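Local coordinates for polysaccharide biosynthesis protein CapD (Bacillus thuringiensis HD-771, PDB 6BWC) that binds NADP and UDP-N-acetylglucosamine and probably modifies the nucleotide sugar as a short-chain dehydrogenase-type enzyme on the route to CMP-pseudaminic acid, at residues T214-A217 / M218-K222; M276-D279 / E280-A284; A284-P288 / D289-I293. The protein carries 2 engineered substitutions. All coordinates share one frame; numbering follows the deposited sequence.

Interaction 1 (T214-A217 / M218-K222)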
loop_
_atom_site.group_PDB
_atom_site.type_symbol
_atom_site.label_atom_id
_atom_site.label_comp_id
_atom_site.label_asym_id
_atom_site.label_seq_id
_atom_site.Cartn_x
_atom_site.Cartn_y
_atom_site.Cartn_z
ATOM N N THR C 214 17.356 21.007 -22.677
ATOM C CA THR C 214 17.384 19.848 -21.776
ATOM C C THR C 214 18.725 19.092 -21.822
ATOM O O THR C 214 19.376 18.895 -20.783
ATOM C CB THR C 214 16.231 18.850 -22.072
ATOM O OG1 THR C 214 15.040 19.543 -22.482
ATOM C CG2 THR C 214 15.915 18.005 -20.825
ATOM N N ILE C 215 19.141 18.697 -23.024
ATOM C CA ILE C 215 20.446 18.056 -23.220
ATOM C C ILE C 215 21.632 18.894 -22.648
ATOM O O ILE C 215 22.494 18.326 -21.953
ATOM C CB ILE C 215 20.629 17.642 -24.703
ATOM C CG1 ILE C 215 19.848 16.368 -24.971
ATOM C CG2 ILE C 215 22.089 17.403 -25.052
ATOM C CD1 ILE C 215 19.607 16.091 -26.433
ATOM N N GLU C 216 21.671 20.213 -22.909
ATOM C CA GLU C 216 22.720 21.113 -22.303
ATOM C C GLU C 216 22.736 21.062 -20.787
ATOM O O GLU C 216 23.785 20.861 -20.171
ATOM C CB GLU C 216 22.567 22.586 -22.705
ATOM C CG GLU C 216 23.686 23.084 -23.598
ATOM C CD GLU C 216 24.921 23.542 -22.828
ATOM O OE1 GLU C 216 24.775 24.423 -21.960
ATOM O OE2 GLU C 216 26.044 23.062 -23.114
ATOM N N ALA C 217 21.559 21.243 -20.200
ATOM C CA ALA C 217 21.406 21.172 -18.753
ATOM C C ALA C 217 21.806 19.803 -18.211
ATOM O O ALA C 217 22.260 19.711 -17.088
ATOM C CB ALA C 217 19.980 21.516 -18.351
ATOM N N MET C 218 21.625 18.746 -19.006
ATOM C CA MET C 218 22.139 17.408 -18.651
ATOM C C MET C 218 23.667 17.423 -18.477
ATOM O O MET C 218 24.190 16.887 -17.506
ATOM C CB MET C 218 21.782 16.382 -19.732
ATOM C CG MET C 218 21.220 15.073 -19.224
ATOM S SD MET C 218 21.649 14.487 -17.577
ATOM C CE MET C 218 20.177 13.512 -17.342
ATOM N N LYS C 219 24.348 18.060 -19.435
ATOM C CA LYS C 219 25.806 18.107 -19.509
ATOM C C LYS C 219 26.443 19.089 -18.540
ATOM O O LYS C 219 27.475 18.791 -17.959
ATOM C CB LYS C 219 26.236 18.495 -20.929
ATOM C CG LYS C 219 25.948 17.464 -22.016
ATOM C CD LYS C 219 25.391 18.113 -23.284
ATOM C CE LYS C 219 26.185 17.790 -24.542
ATOM N NZ LYS C 219 25.908 16.441 -25.111
ATOM N N ILE C 220 25.837 20.263 -18.392
ATOM C CA ILE C 220 26.464 21.425 -17.711
ATOM C C ILE C 220 26.195 21.505 -16.202
ATOM O O ILE C 220 27.024 22.052 -15.433
ATOM C CB ILE C 220 25.968 22.766 -18.352
ATOM C CG1 ILE C 220 26.470 22.903 -19.795
ATOM C CG2 ILE C 220 26.376 24.006 -17.543
ATOM C CD1 ILE C 220 27.979 22.877 -19.982
ATOM N N ALA C 221 25.036 20.980 -15.794
ATOM C CA ALA C 221 24.437 21.345 -14.520
ATOM C C ALA C 221 25.224 20.809 -13.350
ATOM O O ALA C 221 25.552 19.621 -13.302
ATOM C CB ALA C 221 22.989 20.892 -14.431
ATOM N N LYS C 222 25.530 21.731 -12.436
ATOM C CA LYS C 222 26.084 21.439 -11.117
ATOM C C LYS C 222 25.071 20.754 -10.175
ATOM O O LYS C 222 25.427 19.801 -9.478
ATOM C CB LYS C 222 26.692 22.728 -10.518
ATOM C CG LYS C 222 28.058 23.060 -11.140
ATOM C CD LYS C 222 28.185 24.460 -11.747
ATOM C CE LYS C 222 29.300 24.472 -12.806
ATOM N NZ LYS C 222 29.514 25.797 -13.461
#
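M218 N donates to T214 O at 2.9 Å, the first of three sound i to i+4 backbone bonds in this stretch of helix; K219 N to I215 O at 3.1 Å and I220 N to E216 O at 2.8 Å follow. The fourth fades: A221 N lies 3.3 Å from A217 O with an N-H...O angle of 139°, a weak bond, and A221 is also where the backbone leaves helical phi/psi. These residues therefore make the last two turns of helix 207-220.

The densely packed side is carried by T214, A217, M218 and A221, whose side chains press on strands 81-84, 123-129 and 163-169; T214 OG1 turns back to A210 O within the same helix. A helix laid against a parallel sheet in this way is the Rossmann arrangement expected of this NADP-binding family, and the side chain of T214 lies about 8 Å from a bound NADP. K123 NZ takes up M218 O and A221 O, placing a positive charge at the carbonyl end of the helix.

I215 and K219 form an intermediate flank, running side by side in the same direction, the methyl CG2 of I215 meeting CD of K219 at 3.8 Å. That methyl is placed opposite the backbone N by a chi1 of -78°, measured to CG1. I215 is buried, and the lysine chain packs on F4 and F5 before its NZ reaches a salt bridge with E30. The looser, solvent side belongs to E216 and I220: the E216 carboxylate lies across the aliphatic branch of the exposed I220, OE2 being 3.7 Å from CD1 of that residue.

Interaction 2 (M276-D279 / E280-A284)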
loop_
_atom_site.group_PDB
_atom_site.type_symbol
_atom_site.label_atom_id
_atom_site.label_comp_id
_atom_site.label_asym_id
_atom_site.label_seq_id
_atom_site.Cartn_x
_atom_site.Cartn_y
_atom_site.Cartn_z
ATOM N N MET C 276 10.110 33.527 -14.846
ATOM C CA MET C 276 10.496 33.524 -13.418
ATOM C C MET C 276 9.731 34.585 -12.615
ATOM O O MET C 276 9.319 35.610 -13.140
ATOM C CB MET C 276 12.008 33.730 -13.226
ATOM C CG MET C 276 12.600 34.953 -13.901
ATOM S SD MET C 276 14.405 34.864 -13.915
ATOM C CE MET C 276 14.776 35.622 -15.474
ATOM N N THR C 277 9.546 34.330 -11.330
ATOM C CA THR C 277 9.044 35.354 -10.434
ATOM C C THR C 277 10.026 36.530 -10.410
ATOM O O THR C 277 11.205 36.406 -10.776
ATOM C CB THR C 277 8.876 34.807 -9.004
ATOM O OG1 THR C 277 10.087 34.157 -8.597
ATOM C CG2 THR C 277 7.719 33.810 -8.944
ATOM N N HIS C 278 9.520 37.685 -9.989
ATOM C CA HIS C 278 10.370 38.847 -9.778
ATOM C C HIS C 278 11.506 38.512 -8.806
ATOM O O HIS C 278 12.676 38.773 -9.125
ATOM C CB HIS C 278 9.569 40.016 -9.239
ATOM C CG HIS C 278 10.390 41.255 -9.085
ATOM N ND1 HIS C 278 11.152 41.511 -7.965
ATOM C CD2 HIS C 278 10.617 42.276 -9.938
ATOM C CE1 HIS C 278 11.793 42.653 -8.126
ATOM N NE2 HIS C 278 11.489 43.134 -9.316
ATOM N N ASP C 279 11.133 37.939 -7.642
ATOM C CA ASP C 279 12.066 37.381 -6.608
ATOM C C ASP C 279 13.242 36.579 -7.202
ATOM O O ASP C 279 14.396 36.811 -6.851
ATOM C CB ASP C 279 11.264 36.512 -5.608
ATOM C CG ASP C 279 12.118 35.925 -4.463
ATOM O OD1 ASP C 279 11.974 34.697 -4.255
ATOM O OD2 ASP C 279 12.876 36.658 -3.767
ATOM N N GLU C 280 12.939 35.671 -8.129
ATOM C CA GLU C 280 13.968 34.849 -8.793
ATOM C C GLU C 280 14.882 35.657 -9.709
ATOM O O GLU C 280 16.067 35.313 -9.878
ATOM C CB GLU C 280 13.316 33.726 -9.592
ATOM C CG GLU C 280 12.892 32.527 -8.767
ATOM C CD GLU C 280 12.265 31.455 -9.628
ATOM O OE1 GLU C 280 11.423 31.806 -10.482
ATOM O OE2 GLU C 280 12.631 30.273 -9.463
ATOM N N SER C 281 14.330 36.718 -10.305
ATOM C CA SER C 281 15.101 37.587 -11.192
ATOM C C SER C 281 16.193 38.369 -10.462
ATOM O O SER C 281 17.050 38.947 -11.123
ATOM C CB SER C 281 14.187 38.545 -11.972
ATOM O OG SER C 281 13.798 39.670 -11.196
ATOM N N LEU C 282 16.165 38.399 -9.124
ATOM C CA LEU C 282 17.224 39.036 -8.301
ATOM C C LEU C 282 18.432 38.139 -7.963
ATOM O O LEU C 282 19.465 38.658 -7.544
ATOM C CB LEU C 282 16.618 39.580 -7.003
ATOM C CG LEU C 282 15.484 40.613 -7.189
ATOM C CD1 LEU C 282 14.545 40.648 -5.992
ATOM C CD2 LEU C 282 16.039 42.004 -7.478
ATOM N N GLN C 283 18.297 36.815 -8.120
ATOM C CA GLN C 283 19.428 35.853 -7.971
ATOM C C GLN C 283 19.851 35.185 -9.271
ATOM O O GLN C 283 20.880 34.494 -9.276
ATOM C CB GLN C 283 19.185 34.730 -6.928
ATOM C CG GLN C 283 17.792 34.588 -6.341
ATOM C CD GLN C 283 17.545 35.595 -5.232
ATOM O OE1 GLN C 283 18.394 35.788 -4.367
ATOM N NE2 GLN C 283 16.391 36.235 -5.246
ATOM N N ALA C 284 19.083 35.382 -10.345
ATOM C CA ALA C 284 19.291 34.662 -11.607
ATOM C C ALA C 284 20.496 35.149 -12.450
ATOM O O ALA C 284 20.802 36.332 -12.490
ATOM C CB ALA C 284 18.009 34.722 -12.430
#
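Two torsions set the opening exchange between T277 and E280: a chi1 of 51° tucks T277 OG1 between its own backbone N and carbonyl carbon, while a chi2 of -180° keeps the E280 chain extended beyond CG. E280 N then donates to T277 OG1 at 3.3 Å, and T277 N returns a bond to E280 OE1, also 3.3 Å, on the anti lone pair of that oxygen. This reciprocal pairing meets the definition of a capping box, here heading a short helical turn in which S281 N reaches T277 O at 3.2 Å. S281 OG bonds to H278 O in the carbonyl plane, on a lone pair. D279 O takes two donors from opposite faces of its plane, L282 N at 3.3 Å and NE2 of Q283, so this one carbonyl is gripped by one backbone and one side-chain N-H. At the start of the stretch, M276 SD touches A284 CB at 3.9 Å. The other oxygen of E280, OE2, forms a salt bridge with R168, and the H278 ring meets that of F313. In sequence the turn falls in the loop between strands 259-262 and 285-286; T277 and D279 pack on T136 and L265 of a second subunit, and M276 rests on F291 and I293 of strand 290-293.

Interaction 3 (A284-P288 / D289-I293); sequences AFELP and DMFII
F285 and I292 face each other as an antiparallel hydrogen-bonded pair: F285 N donates to I292 O at 2.7 Å, nearly straight with an N-H...O angle of 174°, and I292 N returns the bond to F285 O at 2.9 Å. E286 and F291 form the next, non-hydrogen-bonded pair, and L287 N closes on M290 O at 2.7 Å across the two-residue turn P288-D289. The geometry is that of a tight beta hairpin joining strands 285-286 and 290-293, the segments 284-288 and 289-293 running in nearly opposite directions.

Side chains divide between the two faces. On the face of F285 and I292, L287 crosses I292, CD1 to CD1 at 3.6 Å, and the same CD1 of L287 lies 3.9 Å from SD of M290, whose chain runs alongside in the same direction. M290 and I292 carry this apolar surface on to F227 of strand 226-229.

The other face is best traced along E286. From CB the chain extends beyond CG with chi2 at -168°, alongside the F291 side chain and pointing the same way. CG lies closest to the ring, 3.3 Å from CE1 of F291. CD follows at 3.7 Å from the same CE1, and OE1 is 3.8 Å from it, with the carboxylate plane turned 70° from the ring plane. OE2 completes the path in a salt bridge to K230 NZ.

K230 also makes a cation-pi contact with F291, so one ammonium group serves both members of the pair. The aliphatic part of E286 thus rests against ring carbon of F291 while its acid end meets a positive charge, an arrangement that would be expected to keep the carboxylate ionised.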
loop_
_atom_site.group_PDB
_atom_site.type_symbol
_atom_site.label_atom_id
_atom_site.label_comp_id
_atom_site.label_asym_id
_atom_site.label_seq_id
_atom_site.Cartn_x
_atom_site.Cartn_y
_atom_site.Cartn_z
ATOM N N ALA C 284 19.083 35.382 -10.345
ATOM C CA ALA C 284 19.291 34.662 -11.607
ATOM C C ALA C 284 20.496 35.149 -12.450
ATOM O O ALA C 284 20.802 36.332 -12.490
ATOM C CB ALA C 284 18.009 34.722 -12.430
ATOM N N PHE C 285 21.170 34.228 -13.132
ATOM C CA PHE C 285 22.283 34.564 -14.031
ATOM C C PHE C 285 21.840 34.634 -15.496
ATOM O O PHE C 285 20.970 33.883 -15.903
ATOM C CB PHE C 285 23.423 33.564 -13.824
ATOM C CG PHE C 285 24.012 33.631 -12.441
ATOM C CD1 PHE C 285 25.047 34.528 -12.139
ATOM C CD2 PHE C 285 23.496 32.851 -11.408
ATOM C CE1 PHE C 285 25.572 34.621 -10.844
ATOM C CE2 PHE C 285 24.015 32.939 -10.110
ATOM C CZ PHE C 285 25.052 33.824 -9.831
ATOM N N GLU C 286 22.405 35.562 -16.271
ATOM C CA GLU C 286 22.173 35.634 -17.718
ATOM C C GLU C 286 23.361 35.088 -18.468
ATOM O O GLU C 286 24.503 35.408 -18.152
ATOM C CB GLU C 286 21.973 37.063 -18.193
ATOM C CG GLU C 286 20.543 37.509 -18.150
ATOM C CD GLU C 286 20.300 38.808 -18.878
ATOM O OE1 GLU C 286 19.608 39.712 -18.331
ATOM O OE2 GLU C 286 20.780 38.902 -20.021
ATOM N N LEU C 287 23.067 34.248 -19.457
ATOM C CA LEU C 287 23.989 33.868 -20.524
ATOM C C LEU C 287 23.401 34.476 -21.806
ATOM O O LEU C 287 22.245 34.965 -21.802
ATOM C CB LEU C 287 24.090 32.334 -20.647
ATOM C CG LEU C 287 24.846 31.559 -19.554
ATOM C CD1 LEU C 287 24.529 30.069 -19.645
ATOM C CD2 LEU C 287 26.357 31.774 -19.620
ATOM N N PRO C 288 24.186 34.467 -22.900
ATOM C CA PRO C 288 23.654 34.910 -24.177
ATOM C C PRO C 288 22.188 34.486 -24.434
ATOM O O PRO C 288 21.321 35.347 -24.557
ATOM C CB PRO C 288 24.628 34.266 -25.195
ATOM C CG PRO C 288 25.865 33.872 -24.426
ATOM C CD PRO C 288 25.646 34.277 -22.989
ATOM N N ASP C 289 21.929 33.179 -24.448
ATOM C CA ASP C 289 20.643 32.610 -24.889
ATOM C C ASP C 289 19.751 32.002 -23.793
ATOM O O ASP C 289 18.712 31.420 -24.095
ATOM C CB ASP C 289 20.933 31.552 -25.952
ATOM C CG ASP C 289 21.185 32.159 -27.318
ATOM O OD1 ASP C 289 22.063 31.621 -28.031
ATOM O OD2 ASP C 289 20.495 33.150 -27.683
ATOM N N MET C 290 20.109 32.230 -22.531
ATOM C CA MET C 290 19.639 31.413 -21.414
ATOM C C MET C 290 19.784 32.121 -20.054
ATOM O O MET C 290 20.738 32.861 -19.851
ATOM C CB MET C 290 20.504 30.164 -21.427
ATOM C CG MET C 290 20.260 29.139 -20.347
ATOM S SD MET C 290 21.480 27.857 -20.581
ATOM C CE MET C 290 20.863 27.118 -22.102
ATOM N N PHE C 291 18.832 31.910 -19.141
ATOM C CA PHE C 291 19.006 32.300 -17.723
ATOM C C PHE C 291 19.239 31.047 -16.897
ATOM O O PHE C 291 18.720 29.991 -17.222
ATOM C CB PHE C 291 17.793 33.019 -17.129
ATOM C CG PHE C 291 17.370 34.262 -17.867
ATOM C CD1 PHE C 291 17.832 35.518 -17.478
ATOM C CD2 PHE C 291 16.443 34.188 -18.917
ATOM C CE1 PHE C 291 17.401 36.665 -18.130
ATOM C CE2 PHE C 291 16.018 35.336 -19.580
ATOM C CZ PHE C 291 16.507 36.576 -19.190
ATOM N N ILE C 292 20.015 31.194 -15.830
ATOM C CA ILE C 292 20.257 30.146 -14.857
ATOM C C ILE C 292 19.838 30.694 -13.502
ATOM O O ILE C 292 20.428 31.654 -13.028
ATOM C CB ILE C 292 21.749 29.736 -14.824
ATOM C CG1 ILE C 292 22.153 29.201 -16.208
ATOM C CG2 ILE C 292 22.016 28.691 -13.729
ATOM C CD1 ILE C 292 23.607 28.784 -16.379
ATOM N N ILE C 293 18.808 30.109 -12.901
ATOM C CA ILE C 293 18.430 30.433 -11.530
ATOM C C ILE C 293 19.111 29.394 -10.657
ATOM O O ILE C 293 18.952 28.209 -10.895
ATOM C CB ILE C 293 16.901 30.375 -11.294
ATOM C CG1 ILE C 293 16.135 31.138 -12.390
ATOM C CG2 ILE C 293 16.547 30.943 -9.920
ATOM C CD1 ILE C 293 14.620 31.103 -12.221
#

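Following the chain, interaction 1 comes first, closing the C-terminal turns of helix 207-220 against the parallel part of the large mixed sheet. Interaction 2 follows strand 259-262 and closes a capped turn in the connection to strand 285-286. Interaction 3 begins at A284, where interaction 2 ends, and closes the hairpin that adds two antiparallel strands beside 226-229. The three are in series; none nests in or crosses another. Interactions 2 and 3 touch beyond their shared residue, with M276 CE 3.7 Å from F291 CD1 and E280 OE2 3.5 Å from I293 CD1. Interaction 1 approaches interaction 3 only to about 5 Å between nearest atoms, without contact.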